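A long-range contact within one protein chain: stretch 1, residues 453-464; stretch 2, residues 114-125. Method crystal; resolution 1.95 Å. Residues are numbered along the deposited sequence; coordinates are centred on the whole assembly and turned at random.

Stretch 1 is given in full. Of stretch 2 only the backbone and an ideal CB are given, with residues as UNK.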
# COMPACT_ATOMS: atom_id res chain seq x y z
N PHE A 453 16.27 -25.87 15.89
CA PHE A 453 15.05 -25.05 15.80
C PHE A 453 14.15 -25.38 14.59
O PHE A 453 12.92 -25.26 14.68
CB PHE A 453 15.41 -23.52 15.84
CG PHE A 453 14.18 -22.65 16.05
CD1 PHE A 453 13.46 -22.74 17.22
CD2 PHE A 453 13.75 -21.75 15.07
CE1 PHE A 453 12.28 -21.98 17.43
CE2 PHE A 453 12.61 -20.97 15.25
CZ PHE A 453 11.86 -21.08 16.42
N LEU A 454 14.71 -25.82 13.45
CA LEU A 454 13.81 -26.22 12.36
C LEU A 454 12.91 -27.39 12.76
O LEU A 454 11.74 -27.45 12.36
CB LEU A 454 14.58 -26.62 11.10
CG LEU A 454 15.19 -25.47 10.29
CD1 LEU A 454 15.92 -26.01 9.01
CD2 LEU A 454 14.03 -24.47 9.91
N THR A 455 13.45 -28.29 13.57
CA THR A 455 12.62 -29.46 14.00
C THR A 455 11.49 -28.98 14.94
O THR A 455 10.34 -29.39 14.82
CB THR A 455 13.54 -30.53 14.65
OG1 THR A 455 14.42 -31.06 13.64
CG2 THR A 455 12.67 -31.71 15.19
N ILE A 456 11.81 -28.01 15.82
CA ILE A 456 10.79 -27.40 16.66
C ILE A 456 9.70 -26.75 15.82
O ILE A 456 8.48 -26.91 16.06
CB ILE A 456 11.40 -26.33 17.61
CG1 ILE A 456 12.36 -26.94 18.64
CG2 ILE A 456 10.24 -25.48 18.22
CD1 ILE A 456 11.64 -27.82 19.76
N LEU A 457 10.12 -25.97 14.83
CA LEU A 457 9.12 -25.37 13.91
C LEU A 457 8.21 -26.42 13.20
O LEU A 457 6.98 -26.23 13.08
CB LEU A 457 9.83 -24.53 12.84
CG LEU A 457 10.43 -23.18 13.35
CD1 LEU A 457 11.16 -22.40 12.22
CD2 LEU A 457 9.34 -22.31 14.02
N ARG A 458 8.81 -27.52 12.77
CA ARG A 458 8.06 -28.57 12.06
C ARG A 458 7.07 -29.24 12.98
O ARG A 458 5.92 -29.49 12.59
CB ARG A 458 9.04 -29.62 11.48
CG ARG A 458 9.73 -29.06 10.25
CD ARG A 458 10.80 -29.92 9.64
NE ARG A 458 11.52 -29.11 8.67
CZ ARG A 458 12.77 -29.30 8.31
NH1 ARG A 458 13.46 -30.31 8.81
NH2 ARG A 458 13.35 -28.47 7.47
N VAL A 459 7.50 -29.47 14.23
CA VAL A 459 6.56 -29.98 15.22
C VAL A 459 5.42 -29.04 15.38
O VAL A 459 4.25 -29.45 15.32
CB VAL A 459 7.25 -30.22 16.55
CG1 VAL A 459 6.21 -30.41 17.65
CG2 VAL A 459 8.14 -31.45 16.40
N ALA A 460 5.71 -27.75 15.56
CA ALA A 460 4.59 -26.79 15.67
C ALA A 460 3.71 -26.82 14.43
O ALA A 460 2.47 -26.79 14.53
CB ALA A 460 5.14 -25.34 15.90
N MET A 461 4.35 -26.85 13.25
CA MET A 461 3.58 -26.71 12.01
C MET A 461 2.73 -27.91 11.63
O MET A 461 1.80 -27.80 10.80
CB MET A 461 4.53 -26.35 10.83
CG MET A 461 5.10 -24.91 11.06
SD MET A 461 6.32 -24.46 9.82
CE MET A 461 5.27 -24.06 8.44
N LYS A 462 3.03 -29.05 12.25
CA LYS A 462 2.14 -30.22 12.11
C LYS A 462 0.75 -29.83 12.55
O LYS A 462 -0.21 -30.41 12.13
CB LYS A 462 2.66 -31.40 12.95
CG LYS A 462 3.89 -32.11 12.41
CD LYS A 462 3.41 -33.02 11.19
CE LYS A 462 4.51 -33.87 10.56
NZ LYS A 462 4.02 -34.57 9.30
N HIS A 463 0.62 -28.87 13.44
CA HIS A 463 -0.68 -28.42 13.89
C HIS A 463 -1.27 -27.23 13.14
O HIS A 463 -2.33 -26.78 13.44
CB HIS A 463 -0.68 -28.11 15.38
CG HIS A 463 -0.27 -29.25 16.24
ND1 HIS A 463 -1.16 -29.95 17.01
CD2 HIS A 463 0.93 -29.82 16.44
CE1 HIS A 463 -0.53 -30.90 17.65
NE2 HIS A 463 0.74 -30.85 17.32
N TRP A 464 -0.56 -26.71 12.11
CA TRP A 464 -1.06 -25.54 11.38
C TRP A 464 -2.00 -25.93 10.24
O TRP A 464 -1.88 -27.01 9.66
CB TRP A 464 0.14 -24.72 10.86
CG TRP A 464 0.93 -24.00 11.93
CD1 TRP A 464 0.93 -24.24 13.28
CD2 TRP A 464 1.86 -22.92 11.72
NE1 TRP A 464 1.80 -23.40 13.92
CE2 TRP A 464 2.38 -22.57 12.99
CE3 TRP A 464 2.31 -22.23 10.58
CZ2 TRP A 464 3.33 -21.54 13.15
CZ3 TRP A 464 3.25 -21.21 10.74
CH2 TRP A 464 3.75 -20.88 12.02
N UNK A 114 10.68 -28.38 -0.52
CA UNK A 114 10.71 -29.03 0.79
C UNK A 114 12.11 -28.93 1.38
O UNK A 114 13.09 -29.36 0.79
CB UNK A 114 10.28 -30.49 0.68
N UNK A 115 12.22 -28.32 2.54
CA UNK A 115 13.54 -28.18 3.14
C UNK A 115 13.89 -29.52 3.85
O UNK A 115 15.00 -30.04 3.72
CB UNK A 115 13.57 -27.00 4.12
N UNK A 116 12.94 -30.04 4.62
CA UNK A 116 13.11 -31.31 5.35
C UNK A 116 11.77 -31.71 5.94
O UNK A 116 10.83 -30.93 5.90
CB UNK A 116 14.17 -31.19 6.45
N UNK A 117 11.68 -32.91 6.51
CA UNK A 117 10.41 -33.39 7.05
C UNK A 117 10.67 -34.20 8.32
O UNK A 117 11.74 -34.77 8.44
CB UNK A 117 9.66 -34.23 6.02
N UNK A 118 9.73 -34.17 9.26
CA UNK A 118 9.84 -34.97 10.47
C UNK A 118 9.75 -36.43 10.04
O UNK A 118 9.08 -36.72 9.04
CB UNK A 118 8.76 -34.61 11.49
N UNK A 119 10.38 -37.33 10.80
CA UNK A 119 10.21 -38.76 10.49
C UNK A 119 8.75 -39.13 10.34
O UNK A 119 7.85 -38.60 11.04
CB UNK A 119 10.85 -39.62 11.58
N UNK A 120 8.49 -40.00 9.37
CA UNK A 120 7.14 -40.47 9.13
C UNK A 120 6.49 -41.12 10.37
O UNK A 120 5.27 -41.08 10.55
CB UNK A 120 7.16 -41.47 7.97
N UNK A 121 7.31 -41.67 11.26
CA UNK A 121 6.73 -42.19 12.50
C UNK A 121 6.20 -41.14 13.49
O UNK A 121 5.44 -41.49 14.42
CB UNK A 121 7.79 -43.04 13.21
N UNK A 122 6.54 -39.85 13.30
CA UNK A 122 6.07 -38.80 14.21
C UNK A 122 4.55 -38.69 14.23
O UNK A 122 3.91 -38.65 13.19
CB UNK A 122 6.68 -37.45 13.81
N UNK A 123 4.00 -38.56 15.43
CA UNK A 123 2.59 -38.28 15.66
C UNK A 123 2.52 -37.41 16.90
O UNK A 123 3.39 -37.47 17.74
CB UNK A 123 1.77 -39.56 15.82
N UNK A 124 1.45 -36.64 17.04
CA UNK A 124 1.26 -35.80 18.23
C UNK A 124 1.21 -36.61 19.51
O UNK A 124 0.91 -37.81 19.45
CB UNK A 124 -0.03 -34.98 18.10
N UNK A 125 1.47 -35.97 20.63
CA UNK A 125 1.40 -36.59 21.95
C UNK A 125 2.69 -37.26 22.36
O UNK A 125 3.72 -36.63 22.54
CB UNK A 125 0.27 -37.62 21.99

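Position 114 has its CA-to-CB bond sideways to the helix, with nothing of stretch 1 within 5.5 Å of CB. Almost any side chain would fit; the residue is Thr114, which makes no contact.

At 115 the bond points toward stretch 1, and the ideal CB lies 3.7 Å from Arg458 NH2, with Leu454 CD1 beyond. A compact aliphatic group would suit this site, at the margin of a guanidinium and beside a leucine. Ile115 is found. Its CG2 sits 3.5 Å from Arg458 NH2, near the guanidinium plane, and 4.4 Å from Leu454 CD1, while the end of the side chain leads away.

Position 116 is the most restrictive. An ideal CB would stand 2.6 Å from Arg458 NH1, a clash that points to glycine; phi/psi of -171/172, at the sparsely used edge of the extended region, is consistent with it. Gly116 lets the guanidinium lie against the main chain, with the N atoms of 116 and 117 over one of its faces. Gly116 N and Arg458 NH2, 3.3 Å apart, are both donors and form no hydrogen bond.

At 117 the bond points away into space free of stretch 1, which favours no particular side chain, though a polar one would be at ease. Glu117 contributes through its backbone: a water accepts from Arg458 NH1 (2.8 Å) and donates weakly to Glu117 O (3.0 Å).

The CB of 118 points sideways, 4.4 Å from Lys462 CE and 5.0 Å from Arg458 CB. Stretch 1 offers aliphatic surface from Thr455, Arg458, Val459 and Lys462, so a leucine, methionine or isoleucine could reach it. Leu118 does so with chi1 m and chi2 t: CD1 lies 3.7 Å from Lys462 CG and 3.9 Å from Val459 CG2, and CD2 lies 3.8 Å from Thr455 CG2. Its carbonyl O receives a water (2.8 Å) that accepts from Lys462 NZ (3.0 Å).

Positions 119 to 121 swing clear of the helix in a type I turn ending at 122. At 119, phi of -49° permits proline, and Pro119 is found. At 120 the bond points away and 121 is out of reach of stretch 1, so small or polar residues would serve at both; they are Ala120 and Ser121.

The bond at 122 points toward stretch 1, but CB is 5.3 Å from Lys462 CE, leaving room for a large, flat side chain. Trp122 fills it, its CZ3 3.5 Å from Lys462 CG and its CZ2 4.1 Å from Val459 CG1; His463 NE2 approaches the ring edge.

Position 123 points away, suiting a polar chain such as Lys123. At 124, phi of -60° and a CB 4.1 Å from His463 CE1 allow a small apolar residue; Pro124 rests there. Positive phi (88°) at 125 favours glycine, and Gly125 is present.

Stretch 2 114-125: TIGELPASWKPG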
# COMPACT_ATOMS: atom_id res chain seq x y z
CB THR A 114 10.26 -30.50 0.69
OG1 THR A 114 8.90 -30.49 0.31
CG2 THR A 114 10.36 -31.22 2.08
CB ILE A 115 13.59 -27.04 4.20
CG1 ILE A 115 13.02 -25.71 3.64
CG2 ILE A 115 15.02 -26.93 4.80
CD1 ILE A 115 13.75 -25.26 2.38
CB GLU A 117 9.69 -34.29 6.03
CG GLU A 117 9.23 -33.59 4.78
CD GLU A 117 8.38 -34.50 3.91
OE1 GLU A 117 8.38 -35.73 4.17
OE2 GLU A 117 7.70 -34.01 2.98
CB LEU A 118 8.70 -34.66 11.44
CG LEU A 118 8.76 -33.30 12.15
CD1 LEU A 118 7.48 -32.98 12.87
CD2 LEU A 118 9.92 -33.31 13.12
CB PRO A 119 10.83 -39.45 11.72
CG PRO A 119 11.98 -38.52 12.09
CD PRO A 119 11.41 -37.11 11.84
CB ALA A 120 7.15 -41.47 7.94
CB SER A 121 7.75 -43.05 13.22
OG SER A 121 8.89 -42.29 13.56
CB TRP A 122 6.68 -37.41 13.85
CG TRP A 122 6.44 -36.43 14.93
CD1 TRP A 122 7.25 -36.15 15.99
CD2 TRP A 122 5.27 -35.63 15.09
NE1 TRP A 122 6.65 -35.20 16.79
CE2 TRP A 122 5.43 -34.88 16.26
CE3 TRP A 122 4.09 -35.47 14.34
CZ2 TRP A 122 4.47 -33.98 16.71
CZ3 TRP A 122 3.13 -34.58 14.79
CH2 TRP A 122 3.34 -33.84 15.97
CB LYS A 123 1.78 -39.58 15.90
CG LYS A 123 1.81 -40.59 14.79
CD LYS A 123 1.08 -41.88 15.21
CE LYS A 123 1.94 -42.80 16.11
NZ LYS A 123 2.98 -43.63 15.36
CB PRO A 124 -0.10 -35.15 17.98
CG PRO A 124 -0.29 -35.19 16.53
CD PRO A 124 0.42 -36.40 16.01
O HOH W 1 12.80 -32.66 10.24
O HOH W 2 6.47 -35.99 8.38
O HOH W 3 4.83 -37.51 10.64
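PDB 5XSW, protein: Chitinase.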